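Local coordinates for FBP protein (Leishmania major, PDB 5OEZ), which probably hydrolyses the 1-phosphate of fructose 1,6-bisphosphate to give fructose 6-phosphate in gluconeogenesis, as a magnesium-dependent homotetramer with a binding site for AMP, at residues C[26-31]-C[111-116]; C[136-141]-C[164-169]; C[33-38]-C[79-84]; C[102-107]-C[145-150]. All blocks are in the same frame, centred on the assembly; numbering follows the deposited sequence.

Contact 1. Residues C[26-31]-C[111-116]; sequences GDFTLL and GDYLIF
Asp-27 and Asp-112 bring two carboxylates together, OD2 of the first lying 3.0 Å from OD1 of the second with the group planes turned 59° apart. Both atoms are acceptors, so the model has no hydrogen bond here; the closeness of like charges might favour a shared proton. Weak, long ion pairs to Arg-25, from Asp-27, and to Arg-140, from Asp-112, would offset some of the repulsion.

The aromatic part centres on Tyr-113. Its CE2 comes 3.7 Å from Asp-27 CB, and its OH 3.6 Å from Phe-28 CB. The Phe-28 and Tyr-113 side chains cross at about a right angle.

This is where the first turn of helix 27-47 packs beside strand 113-121, the short axes 26° from parallel. Gly-26 is the N-cap. Gly-26, Asp-27, Phe-28, Thr-29 and Tyr-113 belong to the AMP site, which is empty in this chain.

Aliphatic packing follows further along the helix and strand. Leu-31 lays CD2 over one face of the Tyr-113 ring, 4.2 Å from Tyr-113 CD2, while its CD1 reaches Ile-115 CD1 at 4.4 Å; Val-138 touches all three side chains.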
loop_
_atom_site.group_PDB
_atom_site.type_symbol
_atom_site.label_atom_id
_atom_site.label_comp_id
_atom_site.label_asym_id
_atom_site.label_seq_id
_atom_site.Cartn_x
_atom_site.Cartn_y
_atom_site.Cartn_z
ATOM N N GLY C 26 -4.268 -26.101 18.769
ATOM C CA GLY C 26 -3.924 -25.027 17.823
ATOM C C GLY C 26 -4.613 -25.078 16.466
ATOM O O GLY C 26 -4.268 -24.304 15.572
ATOM N N ASP C 27 -5.577 -25.987 16.306
ATOM C CA ASP C 27 -6.388 -26.067 15.089
ATOM C C ASP C 27 -7.074 -24.730 14.791
ATOM O O ASP C 27 -7.109 -24.284 13.650
ATOM C CB ASP C 27 -7.462 -27.167 15.203
ATOM C CG ASP C 27 -6.967 -28.541 14.750
ATOM O OD1 ASP C 27 -5.797 -28.887 15.040
ATOM O OD2 ASP C 27 -7.765 -29.274 14.103
ATOM N N PHE C 28 -7.587 -24.076 15.824
ATOM C CA PHE C 28 -8.375 -22.862 15.637
ATOM C C PHE C 28 -7.508 -21.703 15.126
ATOM O O PHE C 28 -7.951 -20.901 14.292
ATOM C CB PHE C 28 -9.126 -22.476 16.929
ATOM C CG PHE C 28 -10.126 -21.364 16.737
ATOM C CD1 PHE C 28 -11.203 -21.532 15.890
ATOM C CD2 PHE C 28 -9.982 -20.147 17.397
ATOM C CE1 PHE C 28 -12.115 -20.507 15.693
ATOM C CE2 PHE C 28 -10.884 -19.121 17.207
ATOM C CZ PHE C 28 -11.960 -19.300 16.355
ATOM N N THR C 29 -6.287 -21.615 15.635
ATOM C CA THR C 29 -5.322 -20.637 15.171
ATOM C C THR C 29 -5.055 -20.798 13.677
ATOM O O THR C 29 -5.067 -19.811 12.930
ATOM C CB THR C 29 -4.026 -20.766 15.985
ATOM O OG1 THR C 29 -4.315 -20.483 17.354
ATOM C CG2 THR C 29 -2.952 -19.779 15.518
ATOM N N LEU C 30 -4.807 -22.030 13.242
ATOM C CA LEU C 30 -4.552 -22.286 11.828
ATOM C C LEU C 30 -5.769 -21.942 10.984
ATOM O O LEU C 30 -5.624 -21.355 9.910
ATOM C CB LEU C 30 -4.101 -23.729 11.580
ATOM C CG LEU C 30 -2.806 -24.209 12.249
ATOM C CD1 LEU C 30 -2.391 -25.568 11.695
ATOM C CD2 LEU C 30 -1.676 -23.211 12.096
ATOM N N LEU C 31 -6.967 -22.275 11.476
ATOM C CA LEU C 31 -8.200 -21.891 10.790
ATOM C C LEU C 31 -8.298 -20.365 10.603
ATOM O O LEU C 31 -8.579 -19.884 9.516
ATOM C CB LEU C 31 -9.423 -22.390 11.556
ATOM C CG LEU C 31 -10.788 -22.124 10.918
ATOM C CD1 LEU C 31 -10.991 -23.081 9.759
ATOM C CD2 LEU C 31 -11.903 -22.309 11.936
ATOM N N GLY C 111 -8.958 -31.933 9.466
ATOM C CA GLY C 111 -9.153 -31.456 10.850
ATOM C C GLY C 111 -10.545 -31.778 11.378
ATOM O O GLY C 111 -11.194 -32.698 10.887
ATOM N N ASP C 112 -11.011 -31.007 12.362
ATOM C CA ASP C 112 -12.265 -31.318 13.085
ATOM C C ASP C 112 -13.298 -30.183 13.067
ATOM O O ASP C 112 -14.305 -30.245 13.777
ATOM C CB ASP C 112 -11.958 -31.825 14.525
ATOM C CG ASP C 112 -10.960 -30.951 15.280
ATOM O OD1 ASP C 112 -10.632 -29.823 14.834
ATOM O OD2 ASP C 112 -10.491 -31.426 16.336
ATOM N N TYR C 113 -13.087 -29.171 12.224
ATOM C CA TYR C 113 -14.049 -28.083 12.076
ATOM C C TYR C 113 -14.912 -28.254 10.825
ATOM O O TYR C 113 -14.428 -28.670 9.773
ATOM C CB TYR C 113 -13.339 -26.721 12.066
ATOM C CG TYR C 113 -12.773 -26.360 13.417
ATOM C CD1 TYR C 113 -13.611 -26.186 14.512
ATOM C CD2 TYR C 113 -11.405 -26.175 13.602
ATOM C CE1 TYR C 113 -13.110 -25.839 15.755
ATOM C CE2 TYR C 113 -10.893 -25.837 14.847
ATOM C CZ TYR C 113 -11.748 -25.673 15.923
ATOM O OH TYR C 113 -11.256 -25.340 17.171
ATOM N N LEU C 114 -16.200 -27.937 10.965
ATOM C CA LEU C 114 -17.122 -27.802 9.834
ATOM C C LEU C 114 -17.296 -26.308 9.644
ATOM O O LEU C 114 -17.659 -25.623 10.592
ATOM C CB LEU C 114 -18.486 -28.435 10.138
ATOM C CG LEU C 114 -18.559 -29.956 10.372
ATOM C CD1 LEU C 114 -18.211 -30.321 11.797
ATOM C CD2 LEU C 114 -19.954 -30.475 10.041
ATOM N N ILE C 115 -17.053 -25.798 8.439
ATOM C CA ILE C 115 -17.152 -24.359 8.205
ATOM C C ILE C 115 -18.067 -24.075 7.022
ATOM O O ILE C 115 -17.959 -24.691 5.969
ATOM C CB ILE C 115 -15.774 -23.681 8.059
ATOM C CG1 ILE C 115 -15.942 -22.189 7.796
ATOM C CG2 ILE C 115 -14.940 -24.308 6.957
ATOM C CD1 ILE C 115 -14.707 -21.374 8.142
ATOM N N PHE C 116 -18.998 -23.154 7.239
ATOM C CA PHE C 116 -19.974 -22.773 6.252
ATOM C C PHE C 116 -19.795 -21.297 6.060
ATOM O O PHE C 116 -19.841 -20.551 7.035
ATOM C CB PHE C 116 -21.379 -23.122 6.746
ATOM C CG PHE C 116 -21.565 -24.586 6.907
ATOM C CD1 PHE C 116 -21.902 -25.364 5.817
ATOM C CD2 PHE C 116 -21.322 -25.198 8.124
ATOM C CE1 PHE C 116 -22.045 -26.739 5.939
ATOM C CE2 PHE C 116 -21.453 -26.570 8.257
ATOM C CZ PHE C 116 -21.810 -27.343 7.162
#

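Contact 2. Residues C[136-141]-C[164-169]; sequences WGVWRL and DMVSAG
Met-165 lies across one face of the Trp-139 indole, its CG 3.8 Å from the centroid of the six-membered ring and only 7° off the normal, a CH-pi contact. SD follows over the same ring at 4.4 Å from the centroid, making a Met-aromatic contact, and a bend at chi3 (-36°) carries CE to 3.7 Å from Trp-139 CZ2. At the far end the Trp-136 indole lies flat on backbone: Gly-169 O sits 3.5 Å above the ring plane, and Gly-169 CA makes a CH-pi contact with the five-membered ring.

Antiparallel ladder bonds set these groups in place. Trp-136 N donates to Gly-169 O (3.0 Å, 165° at the hydrogen), and Gly-169 N returns a bond to Trp-136 O. Val-138 N donates to Ser-167 O at 2.8 Å. Val-138 O then takes Val-166 N at 2.9 Å together with a weaker bond from Ser-167 N, so two residues face one: a classic beta bulge.

Further out, Lys-161 O accepts from Trp-139 NE1, and Ser-167 OG is hydrogen-bonded to Thr-182 O. Strand 132-140 runs between strands 113-121 and 167-173; helix 281-294 packs on Trp-139, Met-165 and Ala-168, while helix 27-47 meets the other face at Trp-136, Val-138 and Ser-167.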
loop_
_atom_site.group_PDB
_atom_site.type_symbol
_atom_site.label_atom_id
_atom_site.label_comp_id
_atom_site.label_asym_id
_atom_site.label_seq_id
_atom_site.Cartn_x
_atom_site.Cartn_y
_atom_site.Cartn_z
ATOM N N TRP C 136 -18.877 -16.245 7.948
ATOM C CA TRP C 136 -18.605 -17.652 8.207
ATOM C C TRP C 136 -19.072 -18.073 9.595
ATOM O O TRP C 136 -19.121 -17.264 10.503
ATOM C CB TRP C 136 -17.103 -17.981 8.025
ATOM C CG TRP C 136 -16.272 -17.234 8.959
ATOM C CD1 TRP C 136 -15.917 -17.611 10.216
ATOM C CD2 TRP C 136 -15.706 -15.936 8.745
ATOM N NE1 TRP C 136 -15.140 -16.632 10.784
ATOM C CE2 TRP C 136 -15.011 -15.590 9.911
ATOM C CE3 TRP C 136 -15.716 -15.041 7.675
ATOM C CZ2 TRP C 136 -14.352 -14.389 10.047
ATOM C CZ3 TRP C 136 -15.047 -13.845 7.811
ATOM C CH2 TRP C 136 -14.376 -13.531 8.982
ATOM N N GLY C 137 -19.416 -19.349 9.718
ATOM C CA GLY C 137 -19.787 -19.961 10.985
ATOM C C GLY C 137 -19.071 -21.285 11.070
ATOM O O GLY C 137 -18.958 -22.001 10.072
ATOM N N VAL C 138 -18.622 -21.621 12.272
ATOM C CA VAL C 138 -17.802 -22.803 12.513
ATOM C C VAL C 138 -18.445 -23.709 13.581
ATOM O O VAL C 138 -18.854 -23.242 14.643
ATOM C CB VAL C 138 -16.393 -22.390 13.001
ATOM C CG1 VAL C 138 -15.465 -23.608 13.150
ATOM C CG2 VAL C 138 -15.755 -21.361 12.078
ATOM N N TRP C 139 -18.542 -24.995 13.270
ATOM C CA TRP C 139 -19.051 -26.017 14.183
ATOM C C TRP C 139 -17.921 -27.027 14.374
ATOM O O TRP C 139 -16.956 -27.042 13.593
ATOM C CB TRP C 139 -20.256 -26.734 13.581
ATOM C CG TRP C 139 -21.558 -26.031 13.702
ATOM C CD1 TRP C 139 -22.546 -26.293 14.604
ATOM C CD2 TRP C 139 -22.058 -25.001 12.853
ATOM N NE1 TRP C 139 -23.624 -25.479 14.385
ATOM C CE2 TRP C 139 -23.356 -24.678 13.308
ATOM C CE3 TRP C 139 -21.541 -24.317 11.751
ATOM C CZ2 TRP C 139 -24.142 -23.697 12.707
ATOM C CZ3 TRP C 139 -22.333 -23.334 11.141
ATOM C CH2 TRP C 139 -23.609 -23.027 11.633
ATOM N N ARG C 140 -18.078 -27.888 15.375
ATOM C CA ARG C 140 -17.118 -28.957 15.645
ATOM C C ARG C 140 -17.764 -30.334 15.412
ATOM O O ARG C 140 -18.969 -30.497 15.578
ATOM C CB ARG C 140 -16.579 -28.804 17.070
ATOM C CG ARG C 140 -15.499 -29.799 17.426
ATOM C CD ARG C 140 -15.042 -29.611 18.854
ATOM N NE ARG C 140 -14.162 -28.455 18.911
ATOM C CZ ARG C 140 -12.843 -28.479 18.726
ATOM N NH1 ARG C 140 -12.191 -29.616 18.482
ATOM N NH2 ARG C 140 -12.158 -27.342 18.797
ATOM N N LEU C 141 -16.975 -31.317 14.979
ATOM C CA LEU C 141 -17.469 -32.696 14.919
ATOM C C LEU C 141 -18.027 -33.063 16.284
ATOM O O LEU C 141 -17.312 -32.913 17.281
ATOM C CB LEU C 141 -16.348 -33.690 14.612
ATOM C CG LEU C 141 -15.941 -34.006 13.184
ATOM C CD1 LEU C 141 -14.821 -35.044 13.203
ATOM C CD2 LEU C 141 -17.131 -34.510 12.401
ATOM N N ASP C 164 -24.936 -24.923 18.975
ATOM C CA ASP C 164 -23.694 -25.734 19.011
ATOM C C ASP C 164 -22.497 -25.078 18.291
ATOM O O ASP C 164 -21.394 -25.631 18.275
ATOM C CB ASP C 164 -23.945 -27.089 18.332
ATOM C CG ASP C 164 -25.056 -27.888 18.998
ATOM O OD1 ASP C 164 -24.923 -28.151 20.212
ATOM O OD2 ASP C 164 -26.041 -28.261 18.307
ATOM N N MET C 165 -22.730 -23.929 17.663
ATOM C CA MET C 165 -21.719 -23.245 16.871
ATOM C C MET C 165 -20.610 -22.749 17.811
ATOM O O MET C 165 -20.884 -22.072 18.788
ATOM C CB MET C 165 -22.373 -22.080 16.098
ATOM C CG MET C 165 -21.644 -21.589 14.857
ATOM S SD MET C 165 -22.361 -20.094 14.099
ATOM C CE MET C 165 -24.107 -20.368 14.357
ATOM N N VAL C 166 -19.366 -23.097 17.509
ATOM C CA VAL C 166 -18.234 -22.670 18.349
ATOM C C VAL C 166 -17.639 -21.303 17.969
ATOM O O VAL C 166 -17.053 -20.651 18.819
ATOM C CB VAL C 166 -17.098 -23.695 18.426
ATOM C CG1 VAL C 166 -17.639 -25.050 18.847
ATOM C CG2 VAL C 166 -16.361 -23.769 17.109
ATOM N N SER C 167 -17.817 -20.857 16.721
ATOM C CA SER C 167 -17.312 -19.544 16.323
ATOM C C SER C 167 -18.022 -18.994 15.104
ATOM O O SER C 167 -18.610 -19.727 14.321
ATOM C CB SER C 167 -15.806 -19.631 16.055
ATOM O OG SER C 167 -15.285 -18.377 15.681
ATOM N N ALA C 168 -18.020 -17.680 14.995
ATOM C CA ALA C 168 -18.605 -16.995 13.855
ATOM C C ALA C 168 -17.909 -15.666 13.629
ATOM O O ALA C 168 -17.415 -15.064 14.566
ATOM C CB ALA C 168 -20.096 -16.757 14.086
ATOM N N GLY C 169 -17.934 -15.177 12.401
ATOM C CA GLY C 169 -17.430 -13.848 12.133
ATOM C C GLY C 169 -17.848 -13.315 10.787
ATOM O O GLY C 169 -18.417 -14.046 9.973
#

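Contact 3. Residues C[33-38]-C[79-84]; sequences MAIQTS and IAFKAY
Ala-34 O, 3.8 Å from Tyr-84 CB on the facing helix, is gripped twice by Ser-38: by its N at 3.0 Å, the ordinary helical bond, and by its OG at 2.8 Å, the two donors reaching it from opposite faces of the carbonyl plane. The serine OG is anti to its carbonyl carbon (chi1 -58°), which puts the hydroxyl back over the preceding turn.

CB of the same serine is then presented to Phe-81. It stands over the centre of that ring, 3.8 Å from the centroid and 8° off the normal. A matching CH-pi contact lies beside it, where Thr-37 CG2 is 3.8 Å from the centroid of Tyr-84, again nearly over its centre. Ala-34 CB closes against Tyr-84 O at 3.4 Å, and Ile-35 CG2 approaches the Phe-81 ring obliquely.

Helices 27-47 and 72-87 are thus packed as an antiparallel pair, with local axes 8.8 Å apart and 154° between their directions. Thr-37 OG1 has two possible acceptors, Met-33 O in its own helix and Glu-198 of the second subunit. Tyr-84 OH is hydrogen-bonded to Pro-9 O of the second subunit.

No hydrogen bond joins the two segments. What holds them is packing, in which carbons over aromatic faces play a large part, while the hydroxyls find acceptors within their own helix or across the subunit interface.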
loop_
_atom_site.group_PDB
_atom_site.type_symbol
_atom_site.label_atom_id
_atom_site.label_comp_id
_atom_site.label_asym_id
_atom_site.label_seq_id
_atom_site.Cartn_x
_atom_site.Cartn_y
_atom_site.Cartn_z
ATOM N N MET C 33 -5.894 -18.172 10.678
ATOM C CA MET C 33 -4.870 -17.740 9.715
ATOM C C MET C 33 -5.377 -17.848 8.306
ATOM O O MET C 33 -5.175 -16.936 7.490
ATOM C CB MET C 33 -3.609 -18.597 9.770
ATOM C CG MET C 33 -2.367 -17.899 10.247
ATOM S SD MET C 33 -1.938 -18.381 11.921
ATOM C CE MET C 33 -1.610 -20.127 11.975
ATOM N N ALA C 34 -5.969 -19.001 7.997
ATOM C CA ALA C 34 -6.489 -19.246 6.661
ATOM C C ALA C 34 -7.590 -18.225 6.279
ATOM O O ALA C 34 -7.617 -17.727 5.145
ATOM C CB ALA C 34 -6.991 -20.671 6.551
ATOM N N ILE C 35 -8.462 -17.900 7.230
ATOM C CA ILE C 35 -9.531 -16.922 7.006
ATOM C C ILE C 35 -8.979 -15.511 6.797
ATOM O O ILE C 35 -9.451 -14.772 5.923
ATOM C CB ILE C 35 -10.570 -16.954 8.150
ATOM C CG1 ILE C 35 -11.370 -18.267 8.073
ATOM C CG2 ILE C 35 -11.540 -15.782 8.058
ATOM C CD1 ILE C 35 -12.346 -18.500 9.203
ATOM N N GLN C 36 -8.010 -15.120 7.619
ATOM C CA GLN C 36 -7.368 -13.818 7.460
ATOM C C GLN C 36 -6.735 -13.686 6.086
ATOM O O GLN C 36 -6.894 -12.655 5.436
ATOM C CB GLN C 36 -6.293 -13.607 8.502
ATOM C CG GLN C 36 -6.820 -13.318 9.883
ATOM C CD GLN C 36 -5.670 -13.175 10.856
ATOM O OE1 GLN C 36 -5.022 -12.132 10.901
ATOM N NE2 GLN C 36 -5.406 -14.228 11.636
ATOM N N THR C 37 -6.032 -14.728 5.651
ATOM C CA THR C 37 -5.389 -14.700 4.349
ATOM C C THR C 37 -6.409 -14.535 3.249
ATOM O O THR C 37 -6.199 -13.741 2.300
ATOM C CB THR C 37 -4.542 -15.970 4.097
ATOM O OG1 THR C 37 -3.573 -16.092 5.134
ATOM C CG2 THR C 37 -3.805 -15.875 2.776
ATOM N N SER C 38 -7.517 -15.277 3.369
ATOM C CA SER C 38 -8.605 -15.223 2.372
ATOM C C SER C 38 -9.178 -13.821 2.272
ATOM O O SER C 38 -9.408 -13.306 1.176
ATOM C CB SER C 38 -9.728 -16.204 2.731
ATOM O OG SER C 38 -9.236 -17.527 2.832
ATOM N N ILE C 79 -12.878 -19.382 -4.648
ATOM C CA ILE C 79 -11.609 -20.081 -4.861
ATOM C C ILE C 79 -10.603 -19.849 -3.717
ATOM O O ILE C 79 -9.936 -20.790 -3.266
ATOM C CB ILE C 79 -10.968 -19.644 -6.202
ATOM C CG1 ILE C 79 -11.751 -20.246 -7.372
ATOM C CG2 ILE C 79 -9.497 -20.080 -6.305
ATOM C CD1 ILE C 79 -11.434 -19.636 -8.723
ATOM N N ALA C 80 -10.503 -18.597 -3.272
ATOM C CA ALA C 80 -9.572 -18.202 -2.221
ATOM C C ALA C 80 -9.904 -18.861 -0.899
ATOM O O ALA C 80 -9.067 -19.558 -0.317
ATOM C CB ALA C 80 -9.577 -16.693 -2.060
ATOM N N PHE C 81 -11.136 -18.672 -0.441
ATOM C CA PHE C 81 -11.587 -19.318 0.798
ATOM C C PHE C 81 -11.345 -20.824 0.799
ATOM O O PHE C 81 -10.838 -21.358 1.778
ATOM C CB PHE C 81 -13.052 -19.034 1.087
ATOM C CG PHE C 81 -13.276 -17.871 2.010
ATOM C CD1 PHE C 81 -13.110 -18.021 3.370
ATOM C CD2 PHE C 81 -13.688 -16.635 1.517
ATOM C CE1 PHE C 81 -13.322 -16.955 4.233
ATOM C CE2 PHE C 81 -13.912 -15.568 2.369
ATOM C CZ PHE C 81 -13.728 -15.726 3.732
ATOM N N LYS C 82 -11.682 -21.492 -0.293
ATOM C CA LYS C 82 -11.534 -22.947 -0.359
ATOM C C LYS C 82 -10.093 -23.385 -0.336
ATOM O O LYS C 82 -9.759 -24.362 0.333
ATOM C CB LYS C 82 -12.217 -23.532 -1.600
ATOM C CG LYS C 82 -13.722 -23.406 -1.580
ATOM C CD LYS C 82 -14.429 -24.172 -2.700
ATOM C CE LYS C 82 -13.737 -24.167 -4.051
ATOM N NZ LYS C 82 -14.664 -24.787 -5.037
ATOM N N ALA C 83 -9.244 -22.680 -1.079
ATOM C CA ALA C 83 -7.843 -23.073 -1.201
ATOM C C ALA C 83 -7.116 -22.954 0.132
ATOM O O ALA C 83 -6.427 -23.887 0.565
ATOM C CB ALA C 83 -7.147 -22.240 -2.254
ATOM N N TYR C 84 -7.304 -21.826 0.802
ATOM C CA TYR C 84 -6.640 -21.592 2.062
ATOM C C TYR C 84 -7.220 -22.430 3.205
ATOM O O TYR C 84 -6.464 -22.914 4.045
ATOM C CB TYR C 84 -6.610 -20.080 2.388
ATOM C CG TYR C 84 -5.762 -19.292 1.391
ATOM C CD1 TYR C 84 -4.404 -19.563 1.241
ATOM C CD2 TYR C 84 -6.319 -18.295 0.582
ATOM C CE1 TYR C 84 -3.635 -18.873 0.315
ATOM C CE2 TYR C 84 -5.553 -17.596 -0.341
ATOM C CZ TYR C 84 -4.211 -17.883 -0.463
ATOM O OH TYR C 84 -3.441 -17.211 -1.370
#

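Contact 4. Residues C[102-107]-C[145-150]; sequences MIIAES and TTINSV
Ile-104 and Val-150 carry the apolar part, their side chains crossing at a slant with Ile-104 CD1 3.7 Å from Val-150 CG2. The isoleucine CG1 is anti to its carbonyl carbon (chi1 -75°) and touches a second branch: Ile-147 CG2 lies 4.0 Å away. One side chain on the strand thus bridges Ile-147 in the loop and Val-150 in the first turn of the helix.

A second kind of contact sets carbon against backbone oxygen. Ile-104 CG1 rests 3.6 Å from Ser-149 O, and in the reverse sense, a carbon of 145-150 against an oxygen of 102-107, Val-150 CG2 stands 3.8 Å from Met-102 O. The backbones keep some distance, the nearest CA atoms being those of Met-102 and Val-150 at 6.5 Å, and no hydrogen bond crosses between the segments.

Polar bonding serves instead to shape the loop. Ser-149 is the N-cap of helix 150-158, its OG hydrogen-bonded to Asp-152 N, while Asp-152 OD2 accepts from Asn-148 N. This fixes the helix entry from which Val-150 meets Ile-104.

Within this chain, strand 103-104 is the outermost strand at this end of the eight-stranded sheet, antiparallel to strand 91-96. Ile-103, pointing away from the loop, touches Lys-82 of helix 72-87, whereas Met-102 and Ile-147 pack on Ala-153 of helix 150-158.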
loop_
_atom_site.group_PDB
_atom_site.type_symbol
_atom_site.label_atom_id
_atom_site.label_comp_id
_atom_site.label_asym_id
_atom_site.label_seq_id
_atom_site.Cartn_x
_atom_site.Cartn_y
_atom_site.Cartn_z
ATOM N N MET C 102 -21.464 -29.976 -0.049
ATOM C CA MET C 102 -20.299 -29.791 0.799
ATOM C C MET C 102 -19.075 -30.494 0.213
ATOM O O MET C 102 -19.188 -31.450 -0.569
ATOM C CB MET C 102 -20.588 -30.314 2.200
ATOM C CG MET C 102 -21.554 -29.443 2.982
ATOM S SD MET C 102 -22.089 -30.162 4.556
ATOM C CE MET C 102 -23.218 -31.402 3.937
ATOM N N ILE C 103 -17.902 -30.005 0.599
ATOM C CA ILE C 103 -16.616 -30.596 0.207
ATOM C C ILE C 103 -15.976 -31.215 1.433
ATOM O O ILE C 103 -15.919 -30.587 2.476
ATOM C CB ILE C 103 -15.678 -29.531 -0.384
ATOM C CG1 ILE C 103 -16.233 -29.034 -1.724
ATOM C CG2 ILE C 103 -14.272 -30.082 -0.589
ATOM C CD1 ILE C 103 -15.716 -27.669 -2.107
ATOM N N ILE C 104 -15.506 -32.444 1.297
ATOM C CA ILE C 104 -14.836 -33.163 2.372
ATOM C C ILE C 104 -13.341 -33.007 2.120
ATOM O O ILE C 104 -12.870 -33.254 1.006
ATOM C CB ILE C 104 -15.245 -34.659 2.402
ATOM C CG1 ILE C 104 -16.667 -34.837 2.968
ATOM C CG2 ILE C 104 -14.332 -35.461 3.314
ATOM C CD1 ILE C 104 -17.773 -34.060 2.295
ATOM N N ALA C 105 -12.602 -32.580 3.140
ATOM C CA ALA C 105 -11.146 -32.508 3.047
ATOM C C ALA C 105 -10.566 -33.905 2.876
ATOM O O ALA C 105 -11.128 -34.873 3.389
ATOM C CB ALA C 105 -10.571 -31.850 4.287
ATOM N N GLU C 106 -9.445 -34.011 2.163
ATOM C CA GLU C 106 -8.758 -35.314 1.975
ATOM C C GLU C 106 -8.126 -35.779 3.273
ATOM O O GLU C 106 -7.651 -34.950 4.059
ATOM C CB GLU C 106 -7.673 -35.211 0.913
ATOM C CG GLU C 106 -8.212 -35.057 -0.477
ATOM C CD GLU C 106 -7.352 -34.204 -1.388
ATOM O OE1 GLU C 106 -6.223 -33.810 -1.002
ATOM O OE2 GLU C 106 -7.819 -33.937 -2.511
ATOM N N SER C 107 -8.125 -37.095 3.482
ATOM C CA SER C 107 -7.744 -37.706 4.782
ATOM C C SER C 107 -6.422 -37.255 5.421
ATOM O O SER C 107 -6.384 -37.043 6.634
ATOM C CB SER C 107 -7.823 -39.227 4.731
ATOM O OG SER C 107 -6.956 -39.759 3.755
ATOM N N THR C 145 -17.799 -39.236 16.251
ATOM C CA THR C 145 -18.326 -39.078 14.879
ATOM C C THR C 145 -17.183 -38.882 13.872
ATOM O O THR C 145 -16.186 -38.206 14.166
ATOM C CB THR C 145 -19.304 -37.885 14.791
ATOM O OG1 THR C 145 -20.217 -37.930 15.895
ATOM C CG2 THR C 145 -20.096 -37.913 13.487
ATOM N N THR C 146 -17.331 -39.487 12.692
ATOM C CA THR C 146 -16.380 -39.304 11.574
ATOM C C THR C 146 -17.144 -38.949 10.295
ATOM O O THR C 146 -18.348 -39.194 10.181
ATOM C CB THR C 146 -15.442 -40.498 11.320
ATOM O OG1 THR C 146 -16.205 -41.587 10.816
ATOM C CG2 THR C 146 -14.678 -40.926 12.588
ATOM N N ILE C 147 -16.430 -38.332 9.359
ATOM C CA ILE C 147 -16.987 -37.948 8.071
ATOM C C ILE C 147 -15.997 -38.341 6.984
ATOM O O ILE C 147 -14.949 -37.704 6.835
ATOM C CB ILE C 147 -17.296 -36.429 8.029
ATOM C CG1 ILE C 147 -18.389 -36.091 9.052
ATOM C CG2 ILE C 147 -17.751 -35.994 6.640
ATOM C CD1 ILE C 147 -18.577 -34.620 9.297
ATOM N N ASN C 148 -16.334 -39.404 6.254
ATOM C CA ASN C 148 -15.547 -39.871 5.113
ATOM C C ASN C 148 -16.265 -39.711 3.760
ATOM O O ASN C 148 -15.755 -40.159 2.738
ATOM C CB ASN C 148 -15.162 -41.334 5.318
ATOM C CG ASN C 148 -14.384 -41.548 6.608
ATOM O OD1 ASN C 148 -13.712 -40.636 7.109
ATOM N ND2 ASN C 148 -14.454 -42.754 7.149
ATOM N N SER C 149 -17.415 -39.041 3.749
ATOM C CA SER C 149 -18.190 -38.829 2.519
ATOM C C SER C 149 -19.179 -37.686 2.673
ATOM O O SER C 149 -19.334 -37.132 3.767
ATOM C CB SER C 149 -18.950 -40.100 2.141
ATOM O OG SER C 149 -20.025 -40.328 3.035
ATOM N N VAL C 150 -19.825 -37.319 1.571
ATOM C CA VAL C 150 -20.846 -36.254 1.583
ATOM C C VAL C 150 -22.131 -36.754 2.279
ATOM O O VAL C 150 -22.821 -35.973 2.950
ATOM C CB VAL C 150 -21.158 -35.722 0.153
ATOM C CG1 VAL C 150 -22.236 -34.639 0.185
ATOM C CG2 VAL C 150 -19.903 -35.159 -0.509
#

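How the contacts relate
Contacts 1, 2 and 3 are buried, whereas contact 4 is only partly so, at the sheet margin, its centre about 24 Å from the centre of the chain. Contacts 1 and 3 share helix 27-47 and both touch the second subunit; Ile-115 and Ile-35 join them. Contacts 1 and 2 meet on adjacent strands, with probable backbone bonds Leu-114 N to Trp-139 O and Gly-137 N to Phe-116 O. Chemistry follows place: contact 2 alone has hydrogen bonds across its segments, contact 3 relies on CH-pi packing between helices, contact 4 on aliphatic groups, and contact 1 adds paired carboxylates at the AMP site. Met-102 of contact 4 reaches Phe-116 of contact 1.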